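Protein secretion chaperonin CsaA (Picrophilus torridus, PDB 5ZDI) probably binds tRNA through its OB-fold-type tRNA-binding domain and is named as a chaperone of protein secretion. Local coordinates at residues Lys9-Val20 with Leu58-Asn68. Sequence-based numbering, arbitrary orientation.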
loop_
_atom_site.group_PDB
_atom_site.type_symbol
_atom_site.label_atom_id
_atom_site.label_comp_id
_atom_site.label_asym_id
_atom_site.label_seq_id
_atom_site.Cartn_x
_atom_site.Cartn_y
_atom_site.Cartn_z
ATOM N N LYS A 9 -11.710 -7.894 -1.888
ATOM C CA LYS A 9 -11.329 -9.214 -2.407
ATOM C C LYS A 9 -9.784 -9.442 -2.274
ATOM O O LYS A 9 -9.318 -10.599 -2.256
ATOM C CB LYS A 9 -11.663 -9.407 -3.902
ATOM C CG LYS A 9 -13.140 -9.369 -4.355
ATOM C CD LYS A 9 -13.219 -9.383 -5.886
ATOM C CE LYS A 9 -14.643 -9.141 -6.410
ATOM N NZ LYS A 9 -14.635 -9.212 -7.898
ATOM N N ILE A 10 -9.036 -8.339 -2.329
ATOM C CA ILE A 10 -7.570 -8.401 -2.264
ATOM C C ILE A 10 -7.093 -8.457 -0.788
ATOM O O ILE A 10 -7.489 -7.666 0.044
ATOM C CB ILE A 10 -6.859 -7.194 -2.955
ATOM C CG1 ILE A 10 -7.555 -6.724 -4.244
ATOM C CG2 ILE A 10 -5.393 -7.575 -3.247
ATOM C CD1 ILE A 10 -7.639 -7.741 -5.327
ATOM N N ASP A 11 -6.279 -9.442 -0.495
ATOM C CA ASP A 11 -5.728 -9.640 0.810
ATOM C C ASP A 11 -4.333 -9.016 0.883
ATOM O O ASP A 11 -3.368 -9.565 0.309
ATOM C CB ASP A 11 -5.720 -11.110 1.197
ATOM C CG ASP A 11 -5.488 -11.305 2.712
ATOM O OD1 ASP A 11 -5.405 -10.296 3.458
ATOM O OD2 ASP A 11 -5.485 -12.473 3.180
ATOM N N ILE A 12 -4.259 -7.858 1.523
ATOM C CA ILE A 12 -2.982 -7.100 1.559
ATOM C C ILE A 12 -2.476 -7.123 2.988
ATOM O O ILE A 12 -3.239 -6.749 3.941
ATOM C CB ILE A 12 -3.126 -5.698 1.019
ATOM C CG1 ILE A 12 -3.776 -5.741 -0.369
ATOM C CG2 ILE A 12 -1.778 -4.984 1.045
ATOM C CD1 ILE A 12 -4.097 -4.374 -0.945
ATOM N N ARG A 13 -1.244 -7.623 3.160
ATOM C CA ARG A 13 -0.618 -7.716 4.506
ATOM C C ARG A 13 0.681 -6.997 4.660
ATOM O O ARG A 13 1.481 -6.905 3.706
ATOM C CB ARG A 13 -0.383 -9.157 4.826
ATOM C CG ARG A 13 -1.619 -10.052 4.826
ATOM C CD ARG A 13 -2.698 -9.624 5.839
ATOM N NE ARG A 13 -3.775 -10.635 5.696
ATOM C CZ ARG A 13 -3.891 -11.736 6.444
ATOM N NH1 ARG A 13 -3.235 -11.837 7.608
ATOM N NH2 ARG A 13 -4.801 -12.670 6.092
ATOM N N VAL A 14 1.008 -6.706 5.916
ATOM C CA VAL A 14 2.349 -6.350 6.285
ATOM C C VAL A 14 3.188 -7.612 6.334
ATOM O O VAL A 14 2.716 -8.671 6.798
ATOM C CB VAL A 14 2.349 -5.714 7.665
ATOM C CG1 VAL A 14 3.745 -5.401 8.136
ATOM C CG2 VAL A 14 1.462 -4.456 7.673
ATOM N N GLY A 15 4.368 -7.508 5.774
ATOM C CA GLY A 15 5.349 -8.590 5.817
ATOM C C GLY A 15 6.718 -7.998 6.214
ATOM O O GLY A 15 6.868 -6.820 6.109
ATOM N N ILE A 16 7.683 -8.832 6.568
ATOM C CA ILE A 16 9.065 -8.366 6.857
ATOM C C ILE A 16 10.012 -9.228 6.047
ATOM O O ILE A 16 9.956 -10.485 6.078
ATOM C CB ILE A 16 9.386 -8.401 8.360
ATOM C CG1 ILE A 16 10.816 -7.911 8.642
ATOM C CG2 ILE A 16 9.224 -9.800 8.920
ATOM C CD1 ILE A 16 11.054 -7.478 10.070
ATOM N N ILE A 17 10.903 -8.575 5.301
ATOM C CA ILE A 17 11.841 -9.304 4.503
ATOM C C ILE A 17 12.922 -9.923 5.420
ATOM O O ILE A 17 13.585 -9.202 6.198
ATOM C CB ILE A 17 12.491 -8.381 3.438
ATOM C CG1 ILE A 17 11.422 -7.868 2.444
ATOM C CG2 ILE A 17 13.597 -9.080 2.738
ATOM C CD1 ILE A 17 11.859 -6.733 1.546
ATOM N N LYS A 18 13.180 -11.212 5.242
ATOM C CA LYS A 18 14.168 -11.928 6.053
ATOM C C LYS A 18 15.399 -12.406 5.311
ATOM O O LYS A 18 16.432 -12.562 5.947
ATOM C CB LYS A 18 13.553 -13.090 6.820
ATOM C CG LYS A 18 12.365 -12.708 7.682
ATOM C CD LYS A 18 12.658 -11.695 8.777
ATOM C CE LYS A 18 13.617 -12.206 9.850
ATOM N NZ LYS A 18 13.593 -11.295 10.956
ATOM N N GLU A 19 15.308 -12.656 4.037
ATOM C CA GLU A 19 16.437 -13.073 3.215
ATOM C C GLU A 19 16.294 -12.453 1.827
ATOM O O GLU A 19 15.151 -12.246 1.332
ATOM C CB GLU A 19 16.472 -14.587 3.050
ATOM C CG GLU A 19 16.692 -15.318 4.326
ATOM C CD GLU A 19 17.223 -16.738 4.075
ATOM O OE1 GLU A 19 17.874 -17.255 5.003
ATOM O OE2 GLU A 19 16.992 -17.271 2.960
ATOM N N VAL A 20 17.415 -12.142 1.195
ATOM C CA VAL A 20 17.402 -11.534 -0.140
ATOM C C VAL A 20 18.504 -12.187 -0.954
ATOM O O VAL A 20 19.610 -12.291 -0.423
ATOM C CB VAL A 20 17.720 -10.042 -0.137
ATOM C CG1 VAL A 20 17.576 -9.448 -1.572
ATOM C CG2 VAL A 20 16.835 -9.296 0.792
ATOM N N LEU A 58 17.199 -4.086 2.519
ATOM C CA LEU A 58 15.920 -4.746 2.538
ATOM C C LEU A 58 15.801 -5.711 3.731
ATOM O O LEU A 58 14.718 -6.068 4.128
ATOM C CB LEU A 58 15.707 -5.476 1.216
ATOM C CG LEU A 58 15.735 -4.674 -0.033
ATOM C CD1 LEU A 58 15.737 -5.519 -1.294
ATOM C CD2 LEU A 58 14.490 -3.763 -0.056
ATOM N N ILE A 59 16.917 -6.206 4.263
ATOM C CA ILE A 59 16.850 -7.132 5.416
ATOM C C ILE A 59 16.129 -6.471 6.588
ATOM O O ILE A 59 16.459 -5.334 7.042
ATOM C CB ILE A 59 18.255 -7.567 5.813
ATOM C CG1 ILE A 59 18.913 -8.324 4.636
ATOM C CG2 ILE A 59 18.246 -8.348 7.114
ATOM C CD1 ILE A 59 18.452 -9.749 4.522
ATOM N N ASN A 60 15.149 -7.213 7.126
ATOM C CA ASN A 60 14.291 -6.699 8.154
ATOM C C ASN A 60 13.494 -5.442 7.879
ATOM O O ASN A 60 12.972 -4.789 8.799
ATOM C CB ASN A 60 15.043 -6.700 9.536
ATOM C CG ASN A 60 15.272 -8.150 10.015
ATOM O OD1 ASN A 60 14.278 -8.972 10.020
ATOM N ND2 ASN A 60 16.546 -8.521 10.310
ATOM N N LYS A 61 13.287 -5.136 6.594
ATOM C CA LYS A 61 12.371 -4.081 6.204
ATOM C C LYS A 61 10.914 -4.551 6.162
ATOM O O LYS A 61 10.623 -5.618 5.566
ATOM C CB LYS A 61 12.788 -3.551 4.815
ATOM C CG LYS A 61 12.165 -2.232 4.456
ATOM C CD LYS A 61 12.499 -1.900 3.025
ATOM C CE LYS A 61 11.690 -0.723 2.404
ATOM N NZ LYS A 61 11.770 0.463 3.167
ATOM N N LYS A 62 9.994 -3.777 6.772
ATOM C CA LYS A 62 8.545 -4.071 6.691
ATOM C C LYS A 62 8.007 -3.592 5.358
ATOM O O LYS A 62 8.255 -2.444 4.921
ATOM C CB LYS A 62 7.752 -3.430 7.835
ATOM C CG LYS A 62 8.144 -4.001 9.148
ATOM C CD LYS A 62 7.414 -3.300 10.274
ATOM C CE LYS A 62 7.959 -3.860 11.580
ATOM N NZ LYS A 62 7.322 -3.063 12.698
ATOM N N ILE A 63 7.406 -4.503 4.660
ATOM C CA ILE A 63 6.865 -4.236 3.324
ATOM C C ILE A 63 5.352 -4.583 3.330
ATOM O O ILE A 63 4.817 -5.089 4.331
ATOM C CB ILE A 63 7.621 -5.054 2.247
ATOM C CG1 ILE A 63 7.646 -6.560 2.469
ATOM C CG2 ILE A 63 9.060 -4.592 2.149
ATOM C CD1 ILE A 63 6.320 -7.233 2.213
ATOM N N ILE A 64 4.703 -4.291 2.200
ATOM C CA ILE A 64 3.351 -4.585 1.996
ATOM C C ILE A 64 3.171 -5.442 0.785
ATOM O O ILE A 64 3.750 -5.187 -0.254
ATOM C CB ILE A 64 2.611 -3.193 1.748
ATOM C CG1 ILE A 64 2.905 -2.194 2.868
ATOM C CG2 ILE A 64 1.120 -3.325 1.589
ATOM C CD1 ILE A 64 2.433 -2.633 4.256
ATOM N N ALA A 65 2.332 -6.496 0.896
ATOM C CA ALA A 65 2.149 -7.425 -0.210
ATOM C C ALA A 65 0.741 -7.967 -0.327
ATOM O O ALA A 65 0.034 -8.144 0.676
ATOM C CB ALA A 65 3.129 -8.574 -0.078
ATOM N N VAL A 66 0.389 -8.311 -1.579
ATOM C CA VAL A 66 -0.796 -9.055 -1.874
ATOM C C VAL A 66 -0.503 -10.529 -1.615
ATOM O O VAL A 66 0.437 -11.072 -2.232
ATOM C CB VAL A 66 -1.242 -8.889 -3.316
ATOM C CG1 VAL A 66 -2.492 -9.816 -3.459
ATOM C CG2 VAL A 66 -1.588 -7.448 -3.598
ATOM N N VAL A 67 -1.314 -11.190 -0.755
ATOM C CA VAL A 67 -0.981 -12.548 -0.360
ATOM C C VAL A 67 -1.908 -13.667 -0.864
ATOM O O VAL A 67 -1.607 -14.840 -0.644
ATOM C CB VAL A 67 -0.870 -12.683 1.201
ATOM C CG1 VAL A 67 0.234 -11.740 1.703
ATOM C CG2 VAL A 67 -2.249 -12.507 1.863
ATOM N N ASN A 68 -2.920 -13.301 -1.608
ATOM C CA ASN A 68 -3.917 -14.274 -2.131
ATOM C C ASN A 68 -4.010 -14.366 -3.620
ATOM O O ASN A 68 -5.066 -14.747 -4.191
ATOM C CB ASN A 68 -5.279 -13.975 -1.480
ATOM C CG ASN A 68 -5.908 -12.657 -1.908
ATOM O OD1 ASN A 68 -5.221 -11.657 -2.208
ATOM N ND2 ASN A 68 -7.273 -12.623 -1.917
#
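Arg-13 and Gly-15 pair with Ala-65 and Ile-63 through reciprocal backbone hydrogen bonds, making strands 12-20 and 62-66 antiparallel neighbours. Packing is tight on the face carrying Ile-12, Val-14 and Ile-64: the CG2 methyls of Ile-12 and Ile-64 press to 3.4 Å, closer than usual carbon contact, while Ile-64 CD1 meets Val-14 CG2. On the other face Gly-15 leaves room for Ile-63, whose CG1 sits between backbone N and carbonyl carbon (chi1 56°) and carries CD1 to 4.0 Å from Gly-15 CA. Ile-17 crosses Ile-63 at about a right angle, its CD1 3.6 Å from Ile-63 CG2.

Beyond the strand, Asn-68 clasps the loop before Ile-12: ND2 gives an in-plane bond to Lys-9 O (2.9 Å), and OD1 takes Asp-11 N from above its carbonyl plane. A leucine in its place would probably leave Lys-9 O and Asp-11 N without these mates and hold the loop less firmly, with the Val-67 N to Asp-11 O bond as the remaining backbone tie across the two segments there. The looser, solvent-facing parts are the two ends, and they are polar. Arg-13 grips the Asp-11 carboxylate side-on, NE to OD1 at 2.8 Å and NH2 to OD2, with Val-67 CG2 against the carboxylate. At the far end, where a type II turn spans Leu-58 to Lys-61, Lys-18 bends twice to bring NZ 2.6 Å from OD1 of exposed Asn-60.

Strand 12-22 also pairs with strand 31-36, and strand 62-66 with strand 77-88, so the contact joins two parts of the curled antiparallel sheet, consistent with an OB barrel; Ile-64 additionally packs on Leu-95 of the second subunit.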